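Local coordinates for ATP-dependent DNA helicase uvsW (Enterobacteria phage T4, PDB 1RIF), which couples ATP hydrolysis to 3'-5' translocation and unwinding of duplex DNA, catalyses Holliday-junction branch migration and helps reorganise stalled replication forks, at residues N231-C234 with H235-T238; K266-I269 with M270-G274. The protein carries 1 engineered substitution. All blocks are in the same frame, centred on the assembly; numbering follows the deposited sequence.

Contact 1 of 2, residues N231-C234 with H235-T238. With AU (gold ion), chain D.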
ATOM      1  N   ASN A 231       5.599  -1.159  -0.833  1.00 18.06           N
ATOM      2  CA  ASN A 231       6.480  -1.483   0.281  1.00 17.12           C
ATOM      3  C   ASN A 231       6.921  -2.940   0.127  1.00 17.38           C
ATOM      4  O   ASN A 231       6.131  -3.865   0.331  1.00 15.88           O
ATOM      5  CB  ASN A 231       5.762  -1.272   1.620  1.00 14.84           C
ATOM      6  CG  ASN A 231       6.638  -1.637   2.825  1.00 15.86           C
ATOM      7  OD1 ASN A 231       7.872  -1.604   2.759  1.00 17.13           O
ATOM      8  ND2 ASN A 231       5.997  -1.965   3.934  1.00 13.45           N
ATOM      9  N   ASP A 232       8.175  -3.133  -0.273  1.00 16.63           N
ATOM     10  CA  ASP A 232       8.724  -4.470  -0.437  1.00 18.49           C
ATOM     11  C   ASP A 232       9.092  -4.968   0.964  1.00 16.42           C
ATOM     12  O   ASP A 232       9.792  -4.280   1.693  1.00 15.59           O
ATOM     13  CB  ASP A 232       9.959  -4.421  -1.349  1.00 22.51           C
ATOM     14  CG  ASP A 232      10.449  -5.803  -1.750  1.00 26.98           C
ATOM     15  OD1 ASP A 232       9.635  -6.626  -2.218  1.00 29.73           O
ATOM     16  OD2 ASP A 232      11.656  -6.072  -1.602  1.00 33.12           O
ATOM     17  N   GLU A 233       8.609  -6.160   1.317  1.00 15.75           N
ATOM     18  CA  GLU A 233       8.822  -6.772   2.635  1.00 16.36           C
ATOM     19  C   GLU A 233       7.936  -6.024   3.621  1.00 14.72           C
ATOM     20  O   GLU A 233       8.375  -5.617   4.689  1.00 14.82           O
ATOM     21  CB  GLU A 233      10.283  -6.658   3.084  1.00 17.61           C
ATOM     22  CG  GLU A 233      11.262  -7.388   2.217  1.00 20.81           C
ATOM     23  CD  GLU A 233      11.059  -8.887   2.248  1.00 25.13           C
ATOM     24  OE1 GLU A 233       9.954  -9.355   1.904  1.00 26.11           O
ATOM     25  OE2 GLU A 233      12.011  -9.605   2.618  1.00 29.08           O
ATOM     26  N   CYS A 234       6.678  -5.843   3.253  1.00 15.79           N
ATOM     27  CA  CYS A 234       5.750  -5.109   4.103  1.00 18.32           C
ATOM     28  C   CYS A 234       5.511  -5.757   5.460  1.00 18.69           C
ATOM     29  O   CYS A 234       4.960  -5.124   6.356  1.00 17.53           O
ATOM     30  CB  CYS A 234       4.414  -4.885   3.373  1.00 17.70           C
ATOM     31  SG  CYS A 234       3.711  -6.317   2.486  1.00 22.22           S
ATOM     32  N   HIS A 235       5.937  -7.007   5.617  1.00 19.51           N
ATOM     33  CA  HIS A 235       5.752  -7.705   6.885  1.00 20.72           C
ATOM     34  C   HIS A 235       6.723  -7.163   7.938  1.00 21.41           C
ATOM     35  O   HIS A 235       6.571  -7.414   9.134  1.00 20.49           O
ATOM     36  CB  HIS A 235       5.909  -9.234   6.697  1.00 18.16           C
ATOM     37  CG  HIS A 235       7.252  -9.656   6.190  1.00 16.98           C
ATOM     38  ND1 HIS A 235       8.259 -10.098   7.022  1.00 18.60           N
ATOM     39  CD2 HIS A 235       7.761  -9.692   4.937  1.00 14.98           C
ATOM     40  CE1 HIS A 235       9.329 -10.386   6.304  1.00 16.41           C
ATOM     41  NE2 HIS A 235       9.053 -10.148   5.036  1.00 17.98           N
ATOM     42  N   LEU A 236       7.708  -6.394   7.486  1.00 21.57           N
ATOM     43  CA  LEU A 236       8.687  -5.811   8.390  1.00 20.94           C
ATOM     44  C   LEU A 236       8.219  -4.440   8.862  1.00 21.34           C
ATOM     45  O   LEU A 236       8.812  -3.838   9.756  1.00 24.07           O
ATOM     46  CB  LEU A 236      10.036  -5.698   7.687  1.00 19.35           C
ATOM     47  CG  LEU A 236      10.612  -7.032   7.209  1.00 19.77           C
ATOM     48  CD1 LEU A 236      11.824  -6.777   6.335  1.00 18.75           C
ATOM     49  CD2 LEU A 236      10.967  -7.903   8.407  1.00 18.00           C
ATOM     50  N   ALA A 237       7.151  -3.944   8.251  1.00 22.80           N
ATOM     51  CA  ALA A 237       6.606  -2.644   8.623  1.00 22.22           C
ATOM     52  C   ALA A 237       5.904  -2.762   9.973  1.00 22.28           C
ATOM     53  O   ALA A 237       5.298  -3.790  10.271  1.00 22.57           O
ATOM     54  CB  ALA A 237       5.623  -2.174   7.566  1.00 21.07           C
ATOM     55  N   THR A 238       5.992  -1.715  10.790  1.00 22.69           N
ATOM     56  CA  THR A 238       5.333  -1.718  12.099  1.00 21.83           C
ATOM     57  C   THR A 238       4.000  -0.972  12.032  1.00 21.42           C
ATOM     58  O   THR A 238       3.760  -0.172  11.121  1.00 20.48           O
ATOM     59  CB  THR A 238       6.199  -1.062  13.190  1.00 20.07           C
ATOM     60  OG1 THR A 238       6.323   0.339  12.925  1.00 21.35           O
ATOM     61  CG2 THR A 238       7.585  -1.695  13.224  1.00 20.31           C
TER
HETATM   62 AU    AU D 287       2.731  -7.552   4.458  1.00 29.83          AU
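The DEAH box of this superfamily 2 helicase, motif II or Walker B, turns off the end of strand 226-232, and E233 and H235 meet across the turn, their side chains running side by side. E233 OE1 lies at the imidazole edge, near the ring plane, and accepts a weak, bent bond from H235 NE2 (3.4 Å, 137°), with the carboxylate nearly perpendicular to the ring. H235 reaches it because CG sits between the backbone N and the carbonyl carbon (chi1 61°). Main-chain bonds hold the turn, from L236 N to E233 O (3.0 Å) and from A237 N to C234 O (3.1 Å). L236 folds back over it, setting CD1 3.6 Å from E233 CB, while its CG lies 3.7 Å above one imidazole face, toward the rim. A237 CB, a small methyl, fits 3.3 Å from C234 O. The soft sulfur SG of C234 binds a gold ion at 2.5 Å, probably a heavy atom added for the crystal work and not the cofactor. E233 OE1 also forms a salt bridge with R141, an engineered residue in the predicted ATP site that bridges D232 as well. That charge, more than the long imidazole bond, probably orients the carboxylate.

Contact 2 of 2, residues K266-I269 with M270-G274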
ATOM      1  N   LYS A 266      -0.908 -13.190  13.250  1.00 43.33           N
ATOM      2  CA  LYS A 266      -0.628 -12.070  14.147  1.00 41.82           C
ATOM      3  C   LYS A 266      -1.876 -11.203  14.329  1.00 39.76           C
ATOM      4  O   LYS A 266      -2.648 -11.004  13.388  1.00 37.91           O
ATOM      5  CB  LYS A 266       0.531 -11.231  13.596  1.00 42.59           C
ATOM      6  CG  LYS A 266       1.895 -11.924  13.618  1.00 43.09           C
ATOM      7  CD  LYS A 266       2.495 -11.975  15.029  1.00 43.65           C
ATOM      8  CE  LYS A 266       1.933 -13.121  15.871  1.00 43.14           C
ATOM      9  NZ  LYS A 266       2.392 -14.455  15.388  1.00 41.64           N
ATOM     10  N   ALA A 267      -2.065 -10.694  15.546  1.00 38.24           N
ATOM     11  CA  ALA A 267      -3.224  -9.858  15.875  1.00 37.32           C
ATOM     12  C   ALA A 267      -3.410  -8.633  14.970  1.00 36.27           C
ATOM     13  O   ALA A 267      -4.542  -8.243  14.661  1.00 37.03           O
ATOM     14  CB  ALA A 267      -3.132  -9.408  17.335  1.00 35.38           C
ATOM     15  N   ASN A 268      -2.300  -8.042  14.537  1.00 35.20           N
ATOM     16  CA  ASN A 268      -2.337  -6.848  13.705  1.00 32.68           C
ATOM     17  C   ASN A 268      -2.469  -7.033  12.194  1.00 31.98           C
ATOM     18  O   ASN A 268      -2.455  -6.046  11.459  1.00 31.10           O
ATOM     19  CB  ASN A 268      -1.105  -5.989  14.000  1.00 32.85           C
ATOM     20  CG  ASN A 268       0.200  -6.721  13.737  1.00 32.73           C
ATOM     21  OD1 ASN A 268       1.274  -6.226  14.077  1.00 35.08           O
ATOM     22  ND2 ASN A 268       0.115  -7.900  13.127  1.00 32.28           N
ATOM     23  N   ILE A 269      -2.597  -8.272  11.717  1.00 30.86           N
ATOM     24  CA  ILE A 269      -2.740  -8.506  10.274  1.00 29.90           C
ATOM     25  C   ILE A 269      -3.767  -7.547   9.672  1.00 29.80           C
ATOM     26  O   ILE A 269      -3.684  -7.160   8.506  1.00 29.26           O
ATOM     27  CB  ILE A 269      -3.203  -9.955   9.965  1.00 30.47           C
ATOM     28  CG1 ILE A 269      -3.393 -10.138   8.456  1.00 29.38           C
ATOM     29  CG2 ILE A 269      -4.513 -10.260  10.688  1.00 30.56           C
ATOM     30  CD1 ILE A 269      -2.118  -9.992   7.646  1.00 29.40           C
ATOM     31  N   MET A 270      -4.733  -7.164  10.496  1.00 29.20           N
ATOM     32  CA  MET A 270      -5.805  -6.272  10.091  1.00 27.91           C
ATOM     33  C   MET A 270      -5.334  -4.902   9.578  1.00 25.50           C
ATOM     34  O   MET A 270      -5.910  -4.367   8.632  1.00 23.72           O
ATOM     35  CB  MET A 270      -6.767  -6.106  11.266  1.00 29.37           C
ATOM     36  CG  MET A 270      -8.100  -5.501  10.916  1.00 33.26           C
ATOM     37  SD  MET A 270      -9.311  -5.800  12.217  1.00 36.96           S
ATOM     38  CE  MET A 270     -10.500  -6.855  11.350  1.00 32.66           C
ATOM     39  N   GLN A 271      -4.294  -4.330  10.178  1.00 24.01           N
ATOM     40  CA  GLN A 271      -3.847  -3.027   9.706  1.00 24.91           C
ATOM     41  C   GLN A 271      -2.905  -3.074   8.511  1.00 23.86           C
ATOM     42  O   GLN A 271      -2.532  -2.033   7.973  1.00 24.04           O
ATOM     43  CB  GLN A 271      -3.239  -2.186  10.839  1.00 25.34           C
ATOM     44  CG  GLN A 271      -2.009  -2.727  11.498  1.00 27.02           C
ATOM     45  CD  GLN A 271      -1.416  -1.732  12.498  1.00 28.38           C
ATOM     46  OE1 GLN A 271      -0.601  -2.105  13.342  1.00 28.35           O
ATOM     47  NE2 GLN A 271      -1.817  -0.459  12.396  1.00 27.44           N
ATOM     48  N   TYR A 272      -2.524  -4.276   8.085  1.00 22.67           N
ATOM     49  CA  TYR A 272      -1.670  -4.397   6.913  1.00 21.71           C
ATOM     50  C   TYR A 272      -2.599  -4.444   5.706  1.00 20.48           C
ATOM     51  O   TYR A 272      -2.274  -3.910   4.650  1.00 21.18           O
ATOM     52  CB  TYR A 272      -0.775  -5.647   6.990  1.00 22.04           C
ATOM     53  CG  TYR A 272       0.297  -5.546   8.067  1.00 24.02           C
ATOM     54  CD1 TYR A 272      -0.015  -5.766   9.411  1.00 24.81           C
ATOM     55  CD2 TYR A 272       1.606  -5.166   7.751  1.00 24.37           C
ATOM     56  CE1 TYR A 272       0.945  -5.605  10.415  1.00 24.86           C
ATOM     57  CE2 TYR A 272       2.573  -5.002   8.746  1.00 25.10           C
ATOM     58  CZ  TYR A 272       2.232  -5.222  10.079  1.00 26.96           C
ATOM     59  OH  TYR A 272       3.168  -5.044  11.080  1.00 27.26           O
ATOM     60  N   VAL A 273      -3.769  -5.060   5.861  1.00 20.10           N
ATOM     61  CA  VAL A 273      -4.722  -5.107   4.754  1.00 19.66           C
ATOM     62  C   VAL A 273      -5.418  -3.749   4.683  1.00 19.08           C
ATOM     63  O   VAL A 273      -5.891  -3.332   3.629  1.00 18.05           O
ATOM     64  CB  VAL A 273      -5.774  -6.236   4.928  1.00 20.60           C
ATOM     65  CG1 VAL A 273      -5.078  -7.537   5.285  1.00 21.91           C
ATOM     66  CG2 VAL A 273      -6.774  -5.868   5.977  1.00 23.02           C
ATOM     67  N   GLY A 274      -5.462  -3.055   5.819  1.00 18.75           N
ATOM     68  CA  GLY A 274      -6.065  -1.734   5.852  1.00 18.51           C
ATOM     69  C   GLY A 274      -5.168  -0.749   5.119  1.00 19.07           C
ATOM     70  O   GLY A 274      -5.635   0.227   4.544  1.00 19.41           O
TER
HETATM   71  O   HOH W   1       1.001  -3.385  15.076  1.00 37.83           O
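I269 O is gripped twice, by Y272 N at 3.1 Å and, weakly, by V273 N at 3.4 Å. This pair marks the change from the tighter three-residue spacing to the four-residue spacing of a regular helix. One residue earlier, N268 O receives the backbone N of Q271 at 2.8 Å; it also sits at the Y272 ring edge, near the ring plane, 3.2 Å from CD1 of Y272. The amide of N268 and the phenol ring of Y272 cross obliquely, their planes 71° apart, and N268 CG comes 3.6 Å from Y272 CE1. Tyrosine suits this place because its ring packs against N268 while the hydroxyl reaches on to A237 O and R263. A chi1 of 59° turns the N268 amide toward that ring, where a water donates to N268 OD1 and to Q271 OE1 (2.7 Å from the latter). Q271 matches it with chi1 62° and an extended chain, which carries its carbonyl to the same water. V273 CG1 rests 3.5 Å from I269 O, beside the hydrogen bonds that oxygen accepts, and M270 packs on L53 and L64. The type I turn from K266 to I269, closed by I269 N to K266 O, thus leads straight into the first turn of helix 269-276, a beta turn passing into a helical N-terminus.

Both contacts are local, partly buried turns in the ATP-binding helicase domain; the chain is the N-terminal part of the whole protein, to which the helicase function belongs. Contact 1 turns the end of strand 226-232, central in the parallel sheet, through a 3-10 segment and carries charged motif residues beside the predicted nucleotide site. Contact 2, away from the annotated sites, leads a beta turn into helix 269-276, where neutral amides, a water and apolar side chains do the work. They meet through Y272, whose OH probably hydrogen-bonds A237 O (2.6 Å) while its ring packs on C234 O. The helix is thereby fastened to the segment following the DEAH box, and its F276 touches N231 and C234.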